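Local coordinates for probable ABC transporter extracellular-binding protein yckB (Bacillus subtilis, PDB 2IEE) that probably serves as the extracellular solute-binding component of an ABC transport system, delivering its solute to the membrane-bound transporter, at residues G13-Q16 and I17-K20; G48-V51 and E52-E56; Q221-M224 and N225-L228; E230-D234 and G235-K239. All coordinates share one frame; numbering follows the deposited sequence.

Contact 1 of 4, residues G13-Q16 and I17-K20; sequences GWEQ and IKDK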
# COMPACT_ATOMS: atom_id res chain seq x y z
N GLY A 13 -16.73 20.59 -3.58
CA GLY A 13 -16.46 21.20 -4.87
C GLY A 13 -15.06 21.72 -5.11
O GLY A 13 -14.40 22.21 -4.20
N TRP A 14 -14.62 21.63 -6.36
CA TRP A 14 -13.31 22.10 -6.76
C TRP A 14 -13.14 23.61 -6.67
O TRP A 14 -12.07 24.10 -6.30
CB TRP A 14 -13.00 21.66 -8.19
CG TRP A 14 -11.89 22.44 -8.82
CD1 TRP A 14 -12.01 23.42 -9.76
CD2 TRP A 14 -10.50 22.35 -8.51
NE1 TRP A 14 -10.77 23.95 -10.05
CE2 TRP A 14 -9.83 23.31 -9.29
CE3 TRP A 14 -9.75 21.54 -7.64
CZ2 TRP A 14 -8.44 23.49 -9.24
CZ3 TRP A 14 -8.36 21.72 -7.58
CH2 TRP A 14 -7.73 22.69 -8.37
N GLU A 15 -14.18 24.36 -7.01
CA GLU A 15 -14.10 25.82 -6.94
C GLU A 15 -14.02 26.24 -5.47
O GLU A 15 -13.44 27.27 -5.14
CB GLU A 15 -15.33 26.48 -7.60
CG GLU A 15 -15.48 26.27 -9.12
CD GLU A 15 -14.30 26.78 -9.93
OE1 GLU A 15 -13.62 27.73 -9.47
OE2 GLU A 15 -14.06 26.25 -11.04
N GLN A 16 -14.61 25.43 -4.59
CA GLN A 16 -14.59 25.71 -3.16
C GLN A 16 -13.18 25.45 -2.60
O GLN A 16 -12.69 26.21 -1.77
CB GLN A 16 -15.61 24.83 -2.43
CG GLN A 16 -15.81 25.19 -0.97
CD GLN A 16 -16.74 24.22 -0.24
OE1 GLN A 16 -17.89 24.03 -0.64
NE2 GLN A 16 -16.24 23.60 0.82
N ILE A 17 -12.55 24.38 -3.08
CA ILE A 17 -11.20 24.03 -2.66
C ILE A 17 -10.24 25.08 -3.18
O ILE A 17 -9.36 25.56 -2.47
CB ILE A 17 -10.75 22.67 -3.25
CG1 ILE A 17 -11.78 21.59 -2.95
CG2 ILE A 17 -9.39 22.28 -2.67
CD1 ILE A 17 -12.16 21.49 -1.50
N LYS A 18 -10.42 25.43 -4.46
CA LYS A 18 -9.58 26.42 -5.12
C LYS A 18 -9.70 27.77 -4.41
O LYS A 18 -8.72 28.51 -4.32
CB LYS A 18 -9.99 26.56 -6.58
CG LYS A 18 -9.15 27.55 -7.38
CD LYS A 18 -9.50 27.50 -8.86
CE LYS A 18 -8.69 28.50 -9.66
NZ LYS A 18 -8.98 28.39 -11.12
N ASP A 19 -10.89 28.07 -3.91
CA ASP A 19 -11.11 29.35 -3.23
C ASP A 19 -10.38 29.40 -1.89
O ASP A 19 -9.75 30.40 -1.57
CB ASP A 19 -12.60 29.60 -3.03
CG ASP A 19 -12.87 30.89 -2.28
OD1 ASP A 19 -12.22 31.92 -2.59
OD2 ASP A 19 -13.75 30.89 -1.40
N LYS A 20 -10.48 28.32 -1.12
CA LYS A 20 -9.82 28.26 0.18
C LYS A 20 -8.32 28.10 0.01
O LYS A 20 -7.54 28.52 0.86
CB LYS A 20 -10.36 27.09 1.00
CG LYS A 20 -11.85 27.17 1.31
CD LYS A 20 -12.30 25.99 2.15
CE LYS A 20 -13.78 26.07 2.46
NZ LYS A 20 -14.25 24.91 3.28
O HOH W 1 -9.36 25.53 -12.55
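Trp14 and Lys18, one helical turn apart, cross at a slant, the lysine passing over one face of the indole. CB of Lys18 lies 4.2 Å above one face of the Trp14 ring, displaced toward its rim, and farther along Lys18 CD approaches Trp14 NE1 at 4.0 Å. The lysine reaches this far because CG stands opposite the backbone N (chi1 -178°) and the chain stays extended to NZ. There a water accepts from both Trp14 NE1 and Lys18 NZ, tying the indole N-H to the ammonium. Glu15 runs alongside the same lysine, bent back at chi2, but its OE1 stays 5.0 Å from Lys18 NZ, a loose pairing of opposite charges. This is the first turn of helix 14-20, with Gly13 at the N-cap: Gly13 O accepts from Ile17 N at 3.1 Å. Ile17 CG1, turned back beside its own N, presses on that carbonyl, only 3.0 Å from Gly13 O. On the inner side Ile17 packs against Leu63 and Asp85, while Trp14 reaches Ala219, Leu220 and Lys223 of helix 218-234. On another flank Gln16 and Lys20 lie side by side and point the same way, Gln16 CG 4.1 Å from Lys20 CE. With an alanine here in place of Gln16, the Lys20 chain would probably lose its companion and be set free to swing into solvent.

Contact 2 of 4, residues G48-V51 and E52-E56; sequences GYEV and EVVRE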
# COMPACT_ATOMS: atom_id res chain seq x y z
N GLY A 48 5.53 9.84 3.67
CA GLY A 48 5.27 8.56 3.02
C GLY A 48 4.95 8.73 1.55
O GLY A 48 4.51 9.81 1.13
N TYR A 49 5.15 7.68 0.76
CA TYR A 49 4.90 7.76 -0.67
C TYR A 49 3.59 8.44 -1.08
O TYR A 49 3.61 9.46 -1.77
CB TYR A 49 4.96 6.37 -1.31
CG TYR A 49 4.64 6.39 -2.78
CD1 TYR A 49 5.48 7.04 -3.69
CD2 TYR A 49 3.47 5.82 -3.27
CE1 TYR A 49 5.16 7.12 -5.04
CE2 TYR A 49 3.14 5.89 -4.61
CZ TYR A 49 3.98 6.54 -5.49
OH TYR A 49 3.64 6.61 -6.82
N GLU A 50 2.45 7.88 -0.67
CA GLU A 50 1.15 8.43 -1.04
C GLU A 50 0.93 9.85 -0.51
O GLU A 50 0.39 10.70 -1.21
CB GLU A 50 0.02 7.50 -0.56
CG GLU A 50 -1.37 7.96 -1.00
CD GLU A 50 -2.47 6.95 -0.71
OE1 GLU A 50 -2.28 6.09 0.16
OE2 GLU A 50 -3.54 7.04 -1.35
N VAL A 51 1.34 10.09 0.72
CA VAL A 51 1.19 11.41 1.33
C VAL A 51 1.94 12.45 0.49
O VAL A 51 1.40 13.51 0.18
CB VAL A 51 1.73 11.40 2.78
CG1 VAL A 51 1.89 12.82 3.30
CG2 VAL A 51 0.79 10.62 3.67
N GLU A 52 3.18 12.13 0.12
CA GLU A 52 3.97 13.06 -0.67
C GLU A 52 3.42 13.23 -2.08
O GLU A 52 3.49 14.32 -2.64
CB GLU A 52 5.44 12.61 -0.73
CG GLU A 52 6.16 12.58 0.63
CD GLU A 52 6.07 13.90 1.39
OE1 GLU A 52 6.07 14.97 0.75
OE2 GLU A 52 6.01 13.86 2.64
N VAL A 53 2.86 12.16 -2.64
CA VAL A 53 2.29 12.23 -3.98
C VAL A 53 1.13 13.22 -3.98
O VAL A 53 1.00 14.04 -4.88
CB VAL A 53 1.77 10.85 -4.45
CG1 VAL A 53 0.94 11.02 -5.72
CG2 VAL A 53 2.95 9.92 -4.72
N VAL A 54 0.27 13.12 -2.97
CA VAL A 54 -0.87 14.02 -2.85
C VAL A 54 -0.40 15.45 -2.59
O VAL A 54 -0.86 16.40 -3.23
CB VAL A 54 -1.78 13.57 -1.68
CG1 VAL A 54 -2.89 14.59 -1.47
CG2 VAL A 54 -2.38 12.21 -1.98
N ARG A 55 0.53 15.60 -1.65
CA ARG A 55 1.07 16.90 -1.29
C ARG A 55 1.57 17.65 -2.52
O ARG A 55 1.20 18.80 -2.76
CB ARG A 55 2.20 16.71 -0.26
CG ARG A 55 2.92 17.97 0.20
CD ARG A 55 3.90 17.65 1.35
NE ARG A 55 3.21 17.56 2.64
CZ ARG A 55 3.49 16.69 3.60
NH1 ARG A 55 4.46 15.80 3.44
NH2 ARG A 55 2.81 16.72 4.74
N GLU A 56 2.39 16.97 -3.32
CA GLU A 56 2.95 17.55 -4.53
C GLU A 56 1.88 17.81 -5.59
O GLU A 56 1.90 18.83 -6.27
CB GLU A 56 4.03 16.62 -5.09
CG GLU A 56 4.76 17.13 -6.32
CD GLU A 56 5.53 18.41 -6.06
OE1 GLU A 56 5.98 18.62 -4.91
OE2 GLU A 56 5.70 19.22 -7.00
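Helix 49-60 starts here, with Gly48 as its N-cap and Tyr49 folding its ring over Val53 one turn later. Val53 CG2 sits on one face of the Tyr49 ring, 3.8 Å from the centroid and 20° off the normal, a CH-pi contact displaced toward the CE1 and CZ side. With its CG opposite the backbone N (chi1 177°), the tyrosine leans forward along the helix, and Val53 CG2, beside its own backbone N, meets it. The phenol oxygen goes further, bonding to Tyr107 O. The first backbone bond is notably straight: Glu52 N meets Gly48 O at 2.9 Å with a C=O...N angle of 173°. Glu52 then doubles back, its CG 3.3 Å from Gly48 O, and bends so that OE2 forms a 2.6 Å salt bridge with Arg55 NH1 and also bonds Thr47 OG1. That grip helps fix the Arg55 guanidinium; Val51 CG1 lies over one face of it, 3.9 Å from Arg55 NH1. Glu50 is buried, its carboxylate satisfied by Tyr107 OH and Asp90 N. In this two-lobed binding-protein fold the turn is packed on several sides: Val51 and Arg55 rest on Phe67 of strand 64-69, while Tyr49 meets Ser241 of helix 236-244 and Val53 meets Leu237 there and Leu228 of helix 218-234.

Contact 3 of 4, residues Q221-M224 and N225-L228; sequences QKKM and NEAL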
# COMPACT_ATOMS: atom_id res chain seq x y z
N GLN A 221 -11.73 15.63 -9.36
CA GLN A 221 -11.16 14.41 -9.94
C GLN A 221 -10.32 14.71 -11.19
O GLN A 221 -9.20 14.20 -11.32
CB GLN A 221 -12.28 13.44 -10.32
CG GLN A 221 -11.79 12.06 -10.68
CD GLN A 221 -12.89 11.19 -11.25
OE1 GLN A 221 -12.75 9.97 -11.33
NE2 GLN A 221 -13.99 11.81 -11.65
N LYS A 222 -10.86 15.52 -12.09
CA LYS A 222 -10.15 15.86 -13.32
C LYS A 222 -8.89 16.68 -13.05
O LYS A 222 -7.85 16.47 -13.67
CB LYS A 222 -11.08 16.63 -14.27
CG LYS A 222 -10.52 16.79 -15.68
CD LYS A 222 -11.47 17.56 -16.59
CE LYS A 222 -10.94 17.58 -18.03
NZ LYS A 222 -9.55 18.12 -18.10
N LYS A 223 -8.98 17.61 -12.10
CA LYS A 223 -7.83 18.45 -11.76
C LYS A 223 -6.71 17.62 -11.13
O LYS A 223 -5.54 17.80 -11.47
CB LYS A 223 -8.27 19.57 -10.81
CG LYS A 223 -9.02 20.69 -11.52
CD LYS A 223 -8.05 21.48 -12.38
CE LYS A 223 -8.73 22.62 -13.11
NZ LYS A 223 -7.73 23.45 -13.85
N MSE A 224 -7.07 16.73 -10.21
CA MSE A 224 -6.09 15.87 -9.56
C MSE A 224 -5.37 15.01 -10.60
O MSE A 224 -4.14 14.90 -10.58
CB MSE A 224 -6.76 14.96 -8.53
CG MSE A 224 -6.86 15.53 -7.13
SE MSE A 224 -5.11 15.80 -6.32
CE MSE A 224 -5.35 17.61 -5.75
N ASN A 225 -6.14 14.42 -11.51
CA ASN A 225 -5.56 13.57 -12.55
C ASN A 225 -4.63 14.38 -13.45
O ASN A 225 -3.62 13.87 -13.93
CB ASN A 225 -6.66 12.92 -13.39
CG ASN A 225 -7.39 11.81 -12.65
OD1 ASN A 225 -7.06 11.49 -11.50
ND2 ASN A 225 -8.37 11.20 -13.31
N GLU A 226 -4.98 15.64 -13.67
CA GLU A 226 -4.17 16.52 -14.50
C GLU A 226 -2.79 16.70 -13.88
O GLU A 226 -1.77 16.60 -14.56
CB GLU A 226 -4.87 17.88 -14.67
CG GLU A 226 -5.87 17.92 -15.84
CD GLU A 226 -6.69 19.21 -15.90
OE1 GLU A 226 -6.10 20.31 -15.78
OE2 GLU A 226 -7.92 19.11 -16.08
N ALA A 227 -2.76 16.93 -12.57
CA ALA A 227 -1.49 17.11 -11.86
C ALA A 227 -0.73 15.79 -11.76
O ALA A 227 0.49 15.76 -11.90
CB ALA A 227 -1.75 17.68 -10.47
N LEU A 228 -1.44 14.69 -11.54
CA LEU A 228 -0.82 13.37 -11.44
C LEU A 228 -0.19 12.97 -12.77
O LEU A 228 0.88 12.36 -12.80
CB LEU A 228 -1.85 12.32 -11.00
CG LEU A 228 -2.22 12.30 -9.52
CD1 LEU A 228 -3.38 11.34 -9.26
CD2 LEU A 228 -1.00 11.90 -8.71
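Glu226 lies over the preceding turn of the helix, between Lys222 and Lys223, and can be traced outward from the backbone. Its CB rests 3.3 Å from Lys223 O and nearly as close to Lys222 O. CG stands opposite the carbonyl carbon (chi1 -87°), which sends the chain back toward the helix start and puts Glu226 CG 3.3 Å from Lys222 O. From there the chain is extended; CD is still near Lys222 O and within 3.8 Å of Lys222 NZ. The carboxylate then divides its two oxygens. OE2 takes the salt bridge, a hydrogen bond of 2.8 Å from Lys222 NZ, the ammonium coming from above the carboxylate plane (39° out of it), and the methylene CG of Lys222 also lies close to this oxygen. The lysine gets there by staying straight as far as CE and kinking only at chi4. Lys223 NZ stands 4.0 Å from Glu226 OE1, too far to bond, though its charge is likely to favour the carboxylate. All this belongs to helix 218-234 of the type 2 periplasmic binding-protein fold, whose other side is turned inward. There selenomethionine Met224 packs on Leu61, on Ala57 of helix 49-60 and on Leu211 of strand 197-214. Leu228 tucks its CG 3.4 Å from Met224 O, the carbonyl that accepts from its own N at 2.9 Å, and reaches Ser104 and Thr105. Asn225 folds back over Gln221 O, with CG at 3.3 Å, and its side-chain OD1 accepts from Thr105 N.

Contact 4 of 4, residues E230-D234 and G235-K239; sequences EMSKD and GSLTK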
# COMPACT_ATOMS: atom_id res chain seq x y z
N GLU A 230 0.93 15.03 -15.04
CA GLU A 230 2.08 15.90 -15.20
C GLU A 230 3.26 15.32 -14.41
O GLU A 230 4.40 15.38 -14.87
CB GLU A 230 1.72 17.30 -14.68
CG GLU A 230 2.82 18.33 -14.80
CD GLU A 230 2.39 19.68 -14.22
OE1 GLU A 230 1.46 20.30 -14.79
OE2 GLU A 230 2.98 20.11 -13.21
N MSE A 231 2.96 14.77 -13.24
CA MSE A 231 3.98 14.18 -12.38
C MSE A 231 4.45 12.86 -12.97
O MSE A 231 5.63 12.51 -12.89
CB MSE A 231 3.41 13.96 -10.97
CG MSE A 231 3.26 15.24 -10.16
SE MSE A 231 2.24 14.97 -8.54
CE MSE A 231 3.58 14.04 -7.50
N SER A 232 3.52 12.14 -13.57
CA SER A 232 3.82 10.86 -14.20
C SER A 232 4.77 11.05 -15.37
O SER A 232 5.68 10.24 -15.58
CB SER A 232 2.53 10.21 -14.69
OG SER A 232 2.82 8.99 -15.34
N LYS A 233 4.57 12.12 -16.13
CA LYS A 233 5.39 12.41 -17.30
C LYS A 233 6.76 13.01 -16.98
O LYS A 233 7.72 12.75 -17.70
CB LYS A 233 4.62 13.32 -18.26
CG LYS A 233 3.28 12.74 -18.70
CD LYS A 233 2.42 13.74 -19.46
CE LYS A 233 2.88 13.93 -20.89
NZ LYS A 233 1.92 14.76 -21.69
N ASP A 234 6.87 13.81 -15.92
CA ASP A 234 8.17 14.39 -15.61
C ASP A 234 9.02 13.57 -14.64
O ASP A 234 10.09 14.01 -14.23
CB ASP A 234 8.04 15.82 -15.10
CG ASP A 234 7.36 15.91 -13.75
OD1 ASP A 234 7.34 14.91 -13.00
OD2 ASP A 234 6.86 17.01 -13.43
N GLY A 235 8.54 12.39 -14.26
CA GLY A 235 9.31 11.55 -13.37
C GLY A 235 9.15 11.78 -11.87
O GLY A 235 9.82 11.12 -11.08
N SER A 236 8.27 12.70 -11.49
CA SER A 236 8.04 12.99 -10.08
C SER A 236 7.51 11.78 -9.32
O SER A 236 7.94 11.50 -8.20
CB SER A 236 7.05 14.15 -9.93
OG SER A 236 7.56 15.32 -10.55
N LEU A 237 6.58 11.05 -9.93
CA LEU A 237 6.03 9.87 -9.28
C LEU A 237 7.13 8.83 -9.04
O LEU A 237 7.30 8.34 -7.92
CB LEU A 237 4.92 9.25 -10.14
CG LEU A 237 3.57 9.97 -10.15
CD1 LEU A 237 2.59 9.19 -11.01
CD2 LEU A 237 3.02 10.08 -8.73
N THR A 238 7.88 8.50 -10.09
CA THR A 238 8.95 7.53 -9.98
C THR A 238 9.96 7.99 -8.93
O THR A 238 10.46 7.19 -8.14
CB THR A 238 9.67 7.32 -11.33
OG1 THR A 238 8.74 6.78 -12.28
CG2 THR A 238 10.83 6.35 -11.18
N LYS A 239 10.24 9.29 -8.92
CA LYS A 239 11.19 9.86 -7.97
C LYS A 239 10.75 9.64 -6.53
O LYS A 239 11.53 9.21 -5.69
CB LYS A 239 11.36 11.36 -8.24
CG LYS A 239 12.36 12.06 -7.33
CD LYS A 239 12.68 13.45 -7.86
CE LYS A 239 13.80 14.11 -7.07
NZ LYS A 239 14.23 15.39 -7.70
O HOH W 2 6.95 9.61 -12.91
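Asp234 and Ser236 meet where helix 218-234 gives way to helix 236-244, with Gly235 between them at positive phi (86°) and serving as N-cap of the second helix. The polar contacts come first. Asp234 OD1 accepts from Ser236 N at 2.8 Å, closing an Asx turn; Ser236 OG also donates to Asp234 OD1, at a modelled 2.5 Å too short to be taken at face value. With CG between the backbone N and the carbonyl carbon (chi1 67°), the carboxylate curls forward past Gly235 to the N-H of Ser236. Met231 O receives weak bonds from Ser236 N and Leu237 N. Water 2 spans the corner, donating to Ser232 O at 3.0 Å and accepting from Thr238 N. The apolar contacts lie on another side of the turn. Leu237 crosses selenomethionine Met231 at about a right angle, its CG 4.1 Å from Met231 CB, while Leu237 CD1 sits 3.8 Å from Ser232 CB. An alanine in place of Leu237 would probably open a gap beside Met231 and Ser232 and leave the two helices less firmly packed at the junction. The junction backs onto helix 49-60: Met231 lies on Glu56 and Ala57, and Arg60 draws in Ser236 OG by a hydrogen bond and Glu230 by a salt bridge, with Asp234 OD2 as a weak, longer partner.

How the contacts relate
Contact 2 is the buried one, its valines and tyrosine held by CH-pi and apolar packing, whereas contacts 1, 3 and 4 each pair an inner apolar side with an outer polar one: a water between Trp14 and Lys18 in contact 1, a surface salt bridge in contact 3, an Asx turn in contact 4. Contacts 3 and 4 share helix 218-234, one in its middle, the other where it ends and helix 236-244 begins. Both press on helix 49-60 of contact 2. Contact 1 lies farthest out, its centre about 29 Å from the centre of the chain, and joins through Trp14 CE2, 3.5 Å from Lys223 CG of contact 3. Contacts 1, 2 and 4 have glycine N-caps.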